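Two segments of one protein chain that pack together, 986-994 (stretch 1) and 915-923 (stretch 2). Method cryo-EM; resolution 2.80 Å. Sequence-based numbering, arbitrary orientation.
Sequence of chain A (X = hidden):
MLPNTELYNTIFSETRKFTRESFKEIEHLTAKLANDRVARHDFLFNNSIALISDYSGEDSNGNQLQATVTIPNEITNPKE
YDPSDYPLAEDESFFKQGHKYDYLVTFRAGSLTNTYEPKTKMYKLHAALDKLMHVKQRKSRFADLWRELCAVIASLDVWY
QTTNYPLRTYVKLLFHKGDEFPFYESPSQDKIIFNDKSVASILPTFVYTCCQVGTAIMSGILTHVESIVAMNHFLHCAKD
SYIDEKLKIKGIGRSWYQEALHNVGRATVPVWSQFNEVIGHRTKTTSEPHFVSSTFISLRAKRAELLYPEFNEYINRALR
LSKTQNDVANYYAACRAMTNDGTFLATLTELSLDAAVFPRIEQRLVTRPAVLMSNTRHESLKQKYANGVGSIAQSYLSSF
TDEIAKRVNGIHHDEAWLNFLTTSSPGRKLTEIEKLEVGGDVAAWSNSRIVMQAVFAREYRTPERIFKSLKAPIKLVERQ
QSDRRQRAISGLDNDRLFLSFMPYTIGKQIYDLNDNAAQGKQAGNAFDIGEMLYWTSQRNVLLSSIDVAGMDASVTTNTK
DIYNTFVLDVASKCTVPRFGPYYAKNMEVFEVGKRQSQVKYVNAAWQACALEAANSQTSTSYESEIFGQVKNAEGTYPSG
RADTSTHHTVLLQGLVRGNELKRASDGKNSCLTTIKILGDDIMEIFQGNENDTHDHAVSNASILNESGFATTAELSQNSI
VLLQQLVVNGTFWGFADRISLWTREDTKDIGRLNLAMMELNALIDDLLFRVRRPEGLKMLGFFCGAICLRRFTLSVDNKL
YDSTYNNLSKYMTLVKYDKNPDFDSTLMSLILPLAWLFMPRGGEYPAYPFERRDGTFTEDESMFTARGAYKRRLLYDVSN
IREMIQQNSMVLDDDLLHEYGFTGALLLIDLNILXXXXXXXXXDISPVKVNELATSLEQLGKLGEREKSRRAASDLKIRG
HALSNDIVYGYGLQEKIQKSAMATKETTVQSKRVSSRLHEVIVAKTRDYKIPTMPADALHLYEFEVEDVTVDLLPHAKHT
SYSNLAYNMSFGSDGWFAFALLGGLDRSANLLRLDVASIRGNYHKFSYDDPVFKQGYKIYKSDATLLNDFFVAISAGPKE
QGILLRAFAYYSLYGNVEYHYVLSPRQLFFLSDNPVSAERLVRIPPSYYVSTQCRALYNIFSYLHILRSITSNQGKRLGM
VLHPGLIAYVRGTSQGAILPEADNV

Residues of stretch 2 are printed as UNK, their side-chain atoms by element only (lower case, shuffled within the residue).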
# COMPACT_ATOMS: atom_id res chain seq x y z
N GLU A 986 -9.65 -18.36 -16.96
CA GLU A 986 -8.94 -17.90 -18.15
C GLU A 986 -9.78 -16.90 -18.94
O GLU A 986 -11.01 -16.95 -18.93
CB GLU A 986 -8.53 -19.08 -19.04
CG GLU A 986 -9.67 -19.81 -19.73
CD GLU A 986 -10.22 -20.97 -18.91
OE1 GLU A 986 -9.92 -21.05 -17.71
OE2 GLU A 986 -10.95 -21.80 -19.49
N THR A 987 -9.09 -15.98 -19.60
CA THR A 987 -9.71 -14.97 -20.45
C THR A 987 -9.13 -15.04 -21.85
O THR A 987 -7.99 -15.47 -22.04
CB THR A 987 -9.51 -13.55 -19.89
OG1 THR A 987 -8.11 -13.25 -19.85
CG2 THR A 987 -10.10 -13.42 -18.50
N THR A 988 -9.92 -14.60 -22.83
CA THR A 988 -9.52 -14.63 -24.23
C THR A 988 -9.44 -13.22 -24.78
O THR A 988 -10.07 -12.29 -24.27
CB THR A 988 -10.51 -15.45 -25.06
OG1 THR A 988 -11.81 -14.84 -25.00
CG2 THR A 988 -10.61 -16.87 -24.53
N VAL A 989 -8.66 -13.06 -25.85
CA VAL A 989 -8.50 -11.78 -26.52
C VAL A 989 -9.34 -11.78 -27.79
O VAL A 989 -9.16 -12.62 -28.67
CB VAL A 989 -7.03 -11.50 -26.84
CG1 VAL A 989 -6.90 -10.26 -27.70
CG2 VAL A 989 -6.24 -11.33 -25.56
N GLN A 990 -10.27 -10.82 -27.88
CA GLN A 990 -11.13 -10.66 -29.04
C GLN A 990 -10.72 -9.42 -29.81
O GLN A 990 -10.73 -8.31 -29.26
CB GLN A 990 -12.59 -10.56 -28.62
CG GLN A 990 -13.56 -10.42 -29.77
CD GLN A 990 -15.00 -10.33 -29.31
OE1 GLN A 990 -15.28 -10.36 -28.12
NE2 GLN A 990 -15.91 -10.22 -30.27
N SER A 991 -10.37 -9.59 -31.08
CA SER A 991 -10.04 -8.47 -31.94
C SER A 991 -11.29 -7.95 -32.63
O SER A 991 -12.36 -8.56 -32.59
CB SER A 991 -8.99 -8.88 -32.98
OG SER A 991 -8.70 -7.81 -33.85
N LYS A 992 -11.15 -6.79 -33.27
CA LYS A 992 -12.27 -6.12 -33.92
C LYS A 992 -11.92 -5.80 -35.37
O LYS A 992 -10.75 -5.60 -35.71
CB LYS A 992 -12.66 -4.85 -33.17
CG LYS A 992 -13.26 -5.14 -31.80
CD LYS A 992 -13.64 -3.88 -31.06
CE LYS A 992 -14.36 -4.23 -29.77
NZ LYS A 992 -13.48 -4.95 -28.82
N ARG A 993 -12.95 -5.76 -36.21
CA ARG A 993 -12.78 -5.55 -37.64
C ARG A 993 -13.85 -4.60 -38.15
O ARG A 993 -14.80 -4.26 -37.45
CB ARG A 993 -12.84 -6.87 -38.43
CG ARG A 993 -14.23 -7.48 -38.55
CD ARG A 993 -14.51 -8.48 -37.45
NE ARG A 993 -15.77 -9.20 -37.66
CZ ARG A 993 -15.86 -10.41 -38.20
NH1 ARG A 993 -14.76 -11.04 -38.60
NH2 ARG A 993 -17.04 -10.98 -38.36
N VAL A 994 -13.70 -4.17 -39.40
CA VAL A 994 -14.74 -3.41 -40.08
C VAL A 994 -15.71 -4.38 -40.72
O VAL A 994 -15.33 -5.44 -41.23
CB VAL A 994 -14.13 -2.41 -41.09
CG1 VAL A 994 -13.42 -3.09 -42.23
CG2 VAL A 994 -15.19 -1.45 -41.64
N UNK A 915 -10.94 3.20 -31.93
CA UNK A 915 -11.48 2.44 -30.81
C UNK A 915 -11.42 0.95 -31.08
O UNK A 915 -11.39 0.15 -30.13
o UNK A 915 -14.09 4.90 -30.28
o UNK A 915 -12.05 4.81 -29.50
c UNK A 915 -12.92 2.86 -30.53
c UNK A 915 -13.03 4.29 -30.07
N UNK A 916 -11.40 0.55 -32.35
CA UNK A 916 -11.46 -0.85 -32.75
C UNK A 916 -10.11 -1.49 -32.47
O UNK A 916 -9.23 -1.54 -33.33
c UNK A 916 -11.86 -0.97 -34.21
c UNK A 916 -13.47 -0.51 -36.07
c UNK A 916 -14.32 -1.25 -33.84
c UNK A 916 -13.25 -0.46 -34.57
N UNK A 917 -9.95 -1.97 -31.24
CA UNK A 917 -8.72 -2.60 -30.79
C UNK A 917 -9.06 -3.99 -30.26
O UNK A 917 -10.22 -4.37 -30.16
c UNK A 917 -8.93 -1.60 -28.50
c UNK A 917 -8.00 -1.78 -29.70
c UNK A 917 -8.25 -1.02 -27.28
c UNK A 917 -7.56 -0.43 -30.25
N UNK A 918 -8.02 -4.74 -29.92
CA UNK A 918 -8.22 -6.01 -29.25
C UNK A 918 -8.67 -5.79 -27.81
O UNK A 918 -8.31 -4.80 -27.17
o UNK A 918 -4.66 -6.75 -28.69
c UNK A 918 -6.94 -6.86 -29.30
o UNK A 918 -5.80 -4.89 -28.58
c UNK A 918 -5.72 -6.11 -28.82
N UNK A 919 -9.49 -6.71 -27.32
CA UNK A 919 -10.14 -6.55 -26.02
C UNK A 919 -10.08 -7.87 -25.27
O UNK A 919 -10.50 -8.90 -25.81
o UNK A 919 -11.95 -4.38 -23.00
c UNK A 919 -11.80 -4.49 -24.23
c UNK A 919 -12.32 -5.75 -24.90
c UNK A 919 -11.59 -6.08 -26.19
o UNK A 919 -11.26 -3.61 -24.94
N UNK A 920 -9.57 -7.83 -24.05
CA UNK A 920 -9.57 -9.01 -23.19
C UNK A 920 -11.01 -9.31 -22.78
O UNK A 920 -11.67 -8.48 -22.15
c UNK A 920 -7.25 -8.52 -22.39
c UNK A 920 -8.76 -9.99 -21.04
c UNK A 920 -8.68 -8.79 -21.96
N UNK A 921 -11.49 -10.48 -23.14
CA UNK A 921 -12.88 -10.86 -22.90
C UNK A 921 -12.96 -11.78 -21.68
O UNK A 921 -12.29 -12.81 -21.63
n UNK A 921 -16.91 -8.79 -24.67
c UNK A 921 -15.82 -10.78 -23.66
c UNK A 921 -15.96 -9.92 -24.90
c UNK A 921 -14.92 -11.97 -23.93
c UNK A 921 -13.48 -11.54 -24.12
N UNK A 922 -13.79 -11.40 -20.73
CA UNK A 922 -14.03 -12.17 -19.52
C UNK A 922 -15.33 -12.95 -19.67
O UNK A 922 -16.27 -12.47 -20.31
c UNK A 922 -12.52 -8.58 -18.41
n UNK A 922 -11.64 -7.64 -19.14
c UNK A 922 -14.11 -11.26 -18.28
c UNK A 922 -11.92 -9.97 -18.39
c UNK A 922 -12.78 -10.95 -17.60
N UNK A 923 -15.37 -14.14 -19.10
CA UNK A 923 -16.55 -15.00 -19.17
C UNK A 923 -17.32 -14.84 -17.86
O UNK A 923 -16.87 -15.31 -16.81
c UNK A 923 -17.27 -17.30 -20.00
c UNK A 923 -18.09 -17.96 -18.94
o UNK A 923 -17.52 -18.30 -17.89
c UNK A 923 -16.15 -16.44 -19.44
o UNK A 923 -19.31 -18.12 -19.14

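Position 915 carries four side-chain atoms: two carbons in line, the second bearing two oxygens. That short carboxylate is aspartate. Asp 915 makes no contact with stretch 1; the end of its side chain leads away, and one carboxylate oxygen is hydrogen-bonded elsewhere in the structure.

Position 916 has four carbons and no heteroatom, forked at the second carbon, which identifies leucine. The CD2 methyl of Leu 916 lies 3.9 Å from CD of Lys 992, so a branched apolar side chain finds a partner in the aliphatic part of a lysine.

At position 917 there are again four carbons, but the fork comes at the first, with one arm two carbons long: isoleucine. The side chain of Ile 917 points away from stretch 1, and it is the backbone that meets the other segment, its O lying 3.5 Å from CG of Lys 992. A weak hydrogen bond joins N of Ile 917 to O of Asp 915, 2.8 Å away.

Position 918 repeats the pattern of two carbons with two oxygens on the second, and is therefore aspartate. Its CB packs 3.8 Å from CG1 of Val 989, while the CA of Asp 918 sits 3.4 Å from O of Gln 990 in a CA-H...O contact. The carbon nearest the backbone meets the valine, and the charged group can remain at an exposed site.

Position 919 has three carbons, the third carrying two oxygens, so it is glutamate. The end of its side chain leads away from stretch 1, but CB of Glu 919 lies 3.4 Å from NZ of Lys 992. The longer stem lets the carboxylate extend outward while the backbone pairs with Gln 990.

Position 920 shows one carbon bearing two more, the compact fork of valine. CG2 of Val 920 approaches CG2 of Val 989 at 4.4 Å, a modest apolar contact, and its CG1 lies 3.5 Å from OG1 of Thr 987. Branching at CB is well tolerated in an extended strand.

Position 921 has four carbons in a row ending in nitrogen: lysine. The flexible chain of Lys 921 brings CE within 3.3 Å of OE1 of Gln 990, and CB within 3.8 Å of OG1 of Thr 988.

Position 922 has the same unbranched chain and is also lysine. Its CB points away, yet CG of Lys 922 touches CG2 of Thr 987 at 3.8 Å, and the chain folds back so that NZ donates a hydrogen bond to O of Val 920 at 3.1 Å.

Position 923, with three carbons and a terminal pair of oxygens, is glutamate; Glu 923 makes no contact.

The contact rests on an antiparallel backbone ladder. Gln 990 and Glu 919 exchange two hydrogen bonds, each 2.8 Å between N of one and O of the other. Thr 988 and Lys 921 exchange two more: N of Lys 921 to O of Thr 988 at 2.6 Å, and N of Thr 988 to O of Lys 921 at 3.2 Å. Between these pairs, Val 989 and Val 920 place their side chains on the opposite face.

Stretch 2, residues 915-923: DLIDEVKKE
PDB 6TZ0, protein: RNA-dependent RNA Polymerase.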